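Local coordinates for protein F01G10.3, confirmed by transcript evidence (Caenorhabditis elegans, PDB 3K6J), which probably acts as an NAD+-dependent (3S)-3-hydroxyacyl-CoA dehydrogenase, the dehydrogenase part of a multifunctional enzyme, and binds a zinc ion, at residues N360-Y371 / L411-W421. Numbering follows the deposited sequence.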
loop_
_atom_site.group_PDB
_atom_site.type_symbol
_atom_site.label_atom_id
_atom_site.label_comp_id
_atom_site.label_asym_id
_atom_site.label_seq_id
_atom_site.Cartn_x
_atom_site.Cartn_y
_atom_site.Cartn_z
ATOM N N ASN A 360 -13.522 15.885 7.466
ATOM C CA ASN A 360 -14.627 14.999 7.791
ATOM C C ASN A 360 -15.298 14.419 6.556
ATOM O O ASN A 360 -15.633 13.236 6.519
ATOM C CB ASN A 360 -15.654 15.727 8.664
ATOM C CG ASN A 360 -15.086 16.131 10.001
ATOM O OD1 ASN A 360 -14.000 15.695 10.391
ATOM N ND2 ASN A 360 -15.822 16.961 10.723
ATOM N N PHE A 361 -15.499 15.268 5.556
ATOM C CA PHE A 361 -16.127 14.886 4.286
ATOM C C PHE A 361 -15.327 13.778 3.588
ATOM O O PHE A 361 -15.903 12.874 2.968
ATOM C CB PHE A 361 -16.246 16.121 3.381
ATOM C CG PHE A 361 -17.123 15.920 2.164
ATOM C CD1 PHE A 361 -18.517 15.975 2.264
ATOM C CD2 PHE A 361 -16.560 15.707 0.904
ATOM C CE1 PHE A 361 -19.340 15.806 1.125
ATOM C CE2 PHE A 361 -17.379 15.520 -0.225
ATOM C CZ PHE A 361 -18.780 15.578 -0.103
ATOM N N MET A 362 -14.004 13.853 3.695
ATOM C CA MET A 362 -13.117 12.823 3.119
ATOM C C MET A 362 -12.941 11.578 3.992
ATOM O O MET A 362 -13.048 10.472 3.509
ATOM C CB MET A 362 -11.739 13.412 2.781
ATOM C CG MET A 362 -11.685 14.060 1.402
ATOM S SD MET A 362 -10.220 15.073 1.112
ATOM C CE MET A 362 -10.289 16.288 2.398
ATOM N N LEU A 363 -12.658 11.775 5.275
ATOM C CA LEU A 363 -12.240 10.686 6.140
ATOM C C LEU A 363 -13.375 9.878 6.799
ATOM O O LEU A 363 -13.283 8.654 6.906
ATOM C CB LEU A 363 -11.242 11.208 7.177
ATOM C CG LEU A 363 -9.724 11.222 6.858
ATOM C CD1 LEU A 363 -9.311 11.303 5.378
ATOM C CD2 LEU A 363 -9.012 12.256 7.697
ATOM N N TYR A 364 -14.446 10.540 7.235
ATOM C CA TYR A 364 -15.537 9.825 7.895
ATOM C C TYR A 364 -16.161 8.730 7.012
ATOM O O TYR A 364 -16.372 7.628 7.475
ATOM C CB TYR A 364 -16.618 10.810 8.382
ATOM C CG TYR A 364 -16.206 11.656 9.567
ATOM C CD1 TYR A 364 -14.860 11.797 9.935
ATOM C CD2 TYR A 364 -17.167 12.329 10.320
ATOM C CE1 TYR A 364 -14.483 12.587 11.020
ATOM C CE2 TYR A 364 -16.804 13.118 11.412
ATOM C CZ TYR A 364 -15.461 13.242 11.747
ATOM O OH TYR A 364 -15.122 14.023 12.825
ATOM N N PRO A 365 -16.441 9.026 5.730
ATOM C CA PRO A 365 -16.988 7.961 4.861
ATOM C C PRO A 365 -15.979 6.848 4.544
ATOM O O PRO A 365 -16.367 5.728 4.222
ATOM C CB PRO A 365 -17.393 8.703 3.567
ATOM C CG PRO A 365 -17.344 10.171 3.914
ATOM C CD PRO A 365 -16.350 10.323 5.033
ATOM N N THR A 366 -14.689 7.167 4.619
ATOM C CA THR A 366 -13.657 6.157 4.436
ATOM C C THR A 366 -13.622 5.230 5.643
ATOM O O THR A 366 -13.588 3.977 5.485
ATOM C CB THR A 366 -12.315 6.820 4.176
ATOM O OG1 THR A 366 -12.462 7.689 3.055
ATOM C CG2 THR A 366 -11.232 5.790 3.886
ATOM N N VAL A 367 -13.686 5.818 6.840
ATOM C CA VAL A 367 -13.761 5.019 8.064
ATOM C C VAL A 367 -14.956 4.046 8.022
ATOM O O VAL A 367 -14.831 2.858 8.347
ATOM C CB VAL A 367 -13.814 5.889 9.341
ATOM C CG1 VAL A 367 -14.087 5.010 10.595
ATOM C CG2 VAL A 367 -12.526 6.682 9.506
ATOM N N ASN A 368 -16.104 4.569 7.578
ATOM C CA ASN A 368 -17.327 3.787 7.485
ATOM C C ASN A 368 -17.193 2.607 6.520
ATOM O O ASN A 368 -17.647 1.517 6.836
ATOM C CB ASN A 368 -18.522 4.695 7.113
ATOM C CG ASN A 368 -19.828 3.925 7.054
ATOM O OD1 ASN A 368 -20.422 3.774 5.992
ATOM N ND2 ASN A 368 -20.242 3.379 8.187
ATOM N N GLU A 369 -16.582 2.831 5.350
ATOM C CA GLU A 369 -16.271 1.761 4.399
ATOM C C GLU A 369 -15.353 0.664 4.982
ATOM O O GLU A 369 -15.541 -0.526 4.721
ATOM C CB GLU A 369 -15.656 2.329 3.110
ATOM C CG GLU A 369 -15.272 1.255 2.083
ATOM C CD GLU A 369 -16.495 0.496 1.534
ATOM O OE1 GLU A 369 -16.306 -0.573 0.925
ATOM O OE2 GLU A 369 -17.648 0.942 1.723
ATOM N N GLY A 370 -14.377 1.048 5.785
ATOM C CA GLY A 370 -13.600 0.051 6.514
ATOM C C GLY A 370 -14.496 -0.867 7.332
ATOM O O GLY A 370 -14.337 -2.090 7.305
ATOM N N TYR A 371 -15.444 -0.283 8.075
ATOM C CA TYR A 371 -16.359 -1.102 8.894
ATOM C C TYR A 371 -17.252 -1.973 8.019
ATOM O O TYR A 371 -17.548 -3.104 8.349
ATOM C CB TYR A 371 -17.148 -0.227 9.860
ATOM C CG TYR A 371 -16.317 0.100 11.069
ATOM C CD1 TYR A 371 -15.706 1.339 11.216
ATOM C CD2 TYR A 371 -16.108 -0.850 12.041
ATOM C CE1 TYR A 371 -14.928 1.610 12.331
ATOM C CE2 TYR A 371 -15.338 -0.591 13.149
ATOM C CZ TYR A 371 -14.746 0.626 13.290
ATOM O OH TYR A 371 -13.981 0.846 14.413
ATOM N N LEU A 411 -16.090 7.044 17.849
ATOM C CA LEU A 411 -16.917 6.919 16.654
ATOM C C LEU A 411 -18.246 7.673 16.704
ATOM O O LEU A 411 -18.953 7.756 15.689
ATOM C CB LEU A 411 -17.192 5.431 16.348
ATOM C CG LEU A 411 -16.075 4.458 15.922
ATOM C CD1 LEU A 411 -16.645 3.053 15.801
ATOM C CD2 LEU A 411 -15.439 4.867 14.597
ATOM N N ASP A 412 -18.591 8.219 17.870
ATOM C CA ASP A 412 -19.932 8.794 18.078
ATOM C C ASP A 412 -20.216 10.005 17.182
ATOM O O ASP A 412 -21.257 10.054 16.514
ATOM C CB ASP A 412 -20.182 9.101 19.566
ATOM C CG ASP A 412 -21.677 9.323 19.890
ATOM O OD1 ASP A 412 -22.544 8.536 19.415
ATOM O OD2 ASP A 412 -21.984 10.292 20.625
ATOM N N LYS A 413 -19.283 10.955 17.123
ATOM C CA LYS A 413 -19.483 12.128 16.256
ATOM C C LYS A 413 -19.472 11.724 14.784
ATOM O O LYS A 413 -20.244 12.262 13.985
ATOM C CB LYS A 413 -18.455 13.235 16.531
ATOM C CG LYS A 413 -18.257 13.523 18.016
ATOM C CD LYS A 413 -19.374 14.426 18.588
ATOM C CE LYS A 413 -19.496 14.250 20.094
ATOM N NZ LYS A 413 -20.365 13.078 20.383
ATOM N N ILE A 414 -18.608 10.762 14.453
ATOM C CA ILE A 414 -18.516 10.187 13.105
ATOM C C ILE A 414 -19.850 9.563 12.684
ATOM O O ILE A 414 -20.371 9.872 11.609
ATOM C CB ILE A 414 -17.355 9.138 12.993
ATOM C CG1 ILE A 414 -15.999 9.851 13.110
ATOM C CG2 ILE A 414 -17.445 8.382 11.677
ATOM C CD1 ILE A 414 -14.778 8.952 13.218
ATOM N N ALA A 415 -20.393 8.712 13.554
ATOM C CA ALA A 415 -21.673 8.044 13.310
ATOM C C ALA A 415 -22.800 9.062 13.106
ATOM O O ALA A 415 -23.621 8.917 12.205
ATOM C CB ALA A 415 -22.004 7.087 14.453
ATOM N N ASN A 416 -22.800 10.111 13.933
ATOM C CA ASN A 416 -23.828 11.151 13.863
ATOM C C ASN A 416 -23.743 12.008 12.626
ATOM O O ASN A 416 -24.766 12.321 12.013
ATOM C CB ASN A 416 -23.845 11.992 15.139
ATOM C CG ASN A 416 -24.399 11.213 16.303
ATOM O OD1 ASN A 416 -25.382 10.499 16.146
ATOM N ND2 ASN A 416 -23.758 11.308 17.461
ATOM N N MET A 417 -22.520 12.351 12.242
ATOM C CA MET A 417 -22.305 13.163 11.062
ATOM C C MET A 417 -22.697 12.411 9.799
ATOM O O MET A 417 -23.223 13.016 8.860
ATOM C CB MET A 417 -20.856 13.649 10.995
ATOM C CG MET A 417 -20.662 14.818 10.053
ATOM S SD MET A 417 -20.956 16.461 10.767
ATOM C CE MET A 417 -22.457 16.245 11.763
ATOM N N LEU A 418 -22.455 11.100 9.783
ATOM C CA LEU A 418 -22.803 10.263 8.629
ATOM C C LEU A 418 -24.318 10.136 8.468
ATOM O O LEU A 418 -24.836 10.274 7.364
ATOM C CB LEU A 418 -22.139 8.870 8.708
ATOM C CG LEU A 418 -20.617 8.721 8.480
ATOM C CD1 LEU A 418 -20.132 7.398 9.016
ATOM C CD2 LEU A 418 -20.247 8.874 7.002
ATOM N N VAL A 419 -25.026 9.878 9.564
ATOM C CA VAL A 419 -26.490 9.814 9.511
ATOM C C VAL A 419 -27.081 11.170 9.060
ATOM O O VAL A 419 -28.001 11.214 8.231
ATOM C CB VAL A 419 -27.125 9.303 10.838
ATOM C CG1 VAL A 419 -26.631 7.887 11.184
ATOM C CG2 VAL A 419 -26.852 10.260 11.994
ATOM N N HIS A 420 -26.513 12.265 9.575
ATOM C CA HIS A 420 -26.929 13.607 9.177
ATOM C C HIS A 420 -26.640 13.884 7.694
ATOM O O HIS A 420 -27.465 14.491 7.008
ATOM C CB HIS A 420 -26.320 14.671 10.089
ATOM C CG HIS A 420 -26.520 16.075 9.600
ATOM N ND1 HIS A 420 -25.520 17.025 9.637
ATOM C CD2 HIS A 420 -27.600 16.687 9.053
ATOM C CE1 HIS A 420 -25.974 18.161 9.135
ATOM N NE2 HIS A 420 -27.230 17.979 8.762
ATOM N N TRP A 421 -25.493 13.430 7.192
ATOM C CA TRP A 421 -25.207 13.548 5.759
ATOM C C TRP A 421 -26.099 12.634 4.935
ATOM O O TRP A 421 -26.428 12.950 3.793
ATOM C CB TRP A 421 -23.732 13.265 5.433
ATOM C CG TRP A 421 -22.772 14.323 5.915
ATOM C CD1 TRP A 421 -23.056 15.640 6.175
ATOM C CD2 TRP A 421 -21.369 14.159 6.168
ATOM N NE1 TRP A 421 -21.922 16.298 6.586
ATOM C CE2 TRP A 421 -20.870 15.418 6.587
ATOM C CE3 TRP A 421 -20.483 13.070 6.087
ATOM C CZ2 TRP A 421 -19.521 15.618 6.930
ATOM C CZ3 TRP A 421 -19.145 13.267 6.426
ATOM C CH2 TRP A 421 -18.680 14.532 6.847
#
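Y364 and W421 interlock two helices, each aromatic ring pushed as a knob into a hole of the other helix, in the mainly helical part of the chain after the eight-stranded mixed sheet of the Rossmann-type fold, away from the zinc site. Helix 360-371 and helix 412-421 cross at -102°, with their axes 10.0 Å apart, and the backbones come nearest where the CA atoms of Y364 and I414 are 6.0 Å apart. Y364 lies among I414, M417, L418 and W421. I414 CG1 stands almost exactly over the middle of its ring, 3.6 Å from the centroid and 6° off the normal, a CH-pi contact. N360 CG, from the same helix, lies over the opposite face toward the rim, its OD1 hydrogen-bonded to Q356; I414 and N360 thus sandwich the ring, and M417 CB closes one edge. W421 answers from its own side: with CG anti to the carbonyl carbon (chi1 -70°), the indole reaches over to N360, F361, Y364 and P365, and its CH2 comes edge-on to N360 O at 3.3 Å. That oxygen is already the acceptor for Y364 N. Past this pair, L418 spreads its two methyls, CD2 against P365 and CD1 3.7 Å from N368 CB, and at the far end L411 CD1 approaches Y371 OH at 3.7 Å, the hydroxyl being hydrogen-bonded to W395. Helix 435-440 packs beside that end, on N368, Y371 and L411. With an alanine at Y364, I414 CG1 would probably lose the ring face beneath it and a gap would open between N360 and I414. With neither hydrogen bond nor salt bridge between the segments, their fit rests on the shape of the two knobs, the CH-pi contact on the Y364 face and apolar burial.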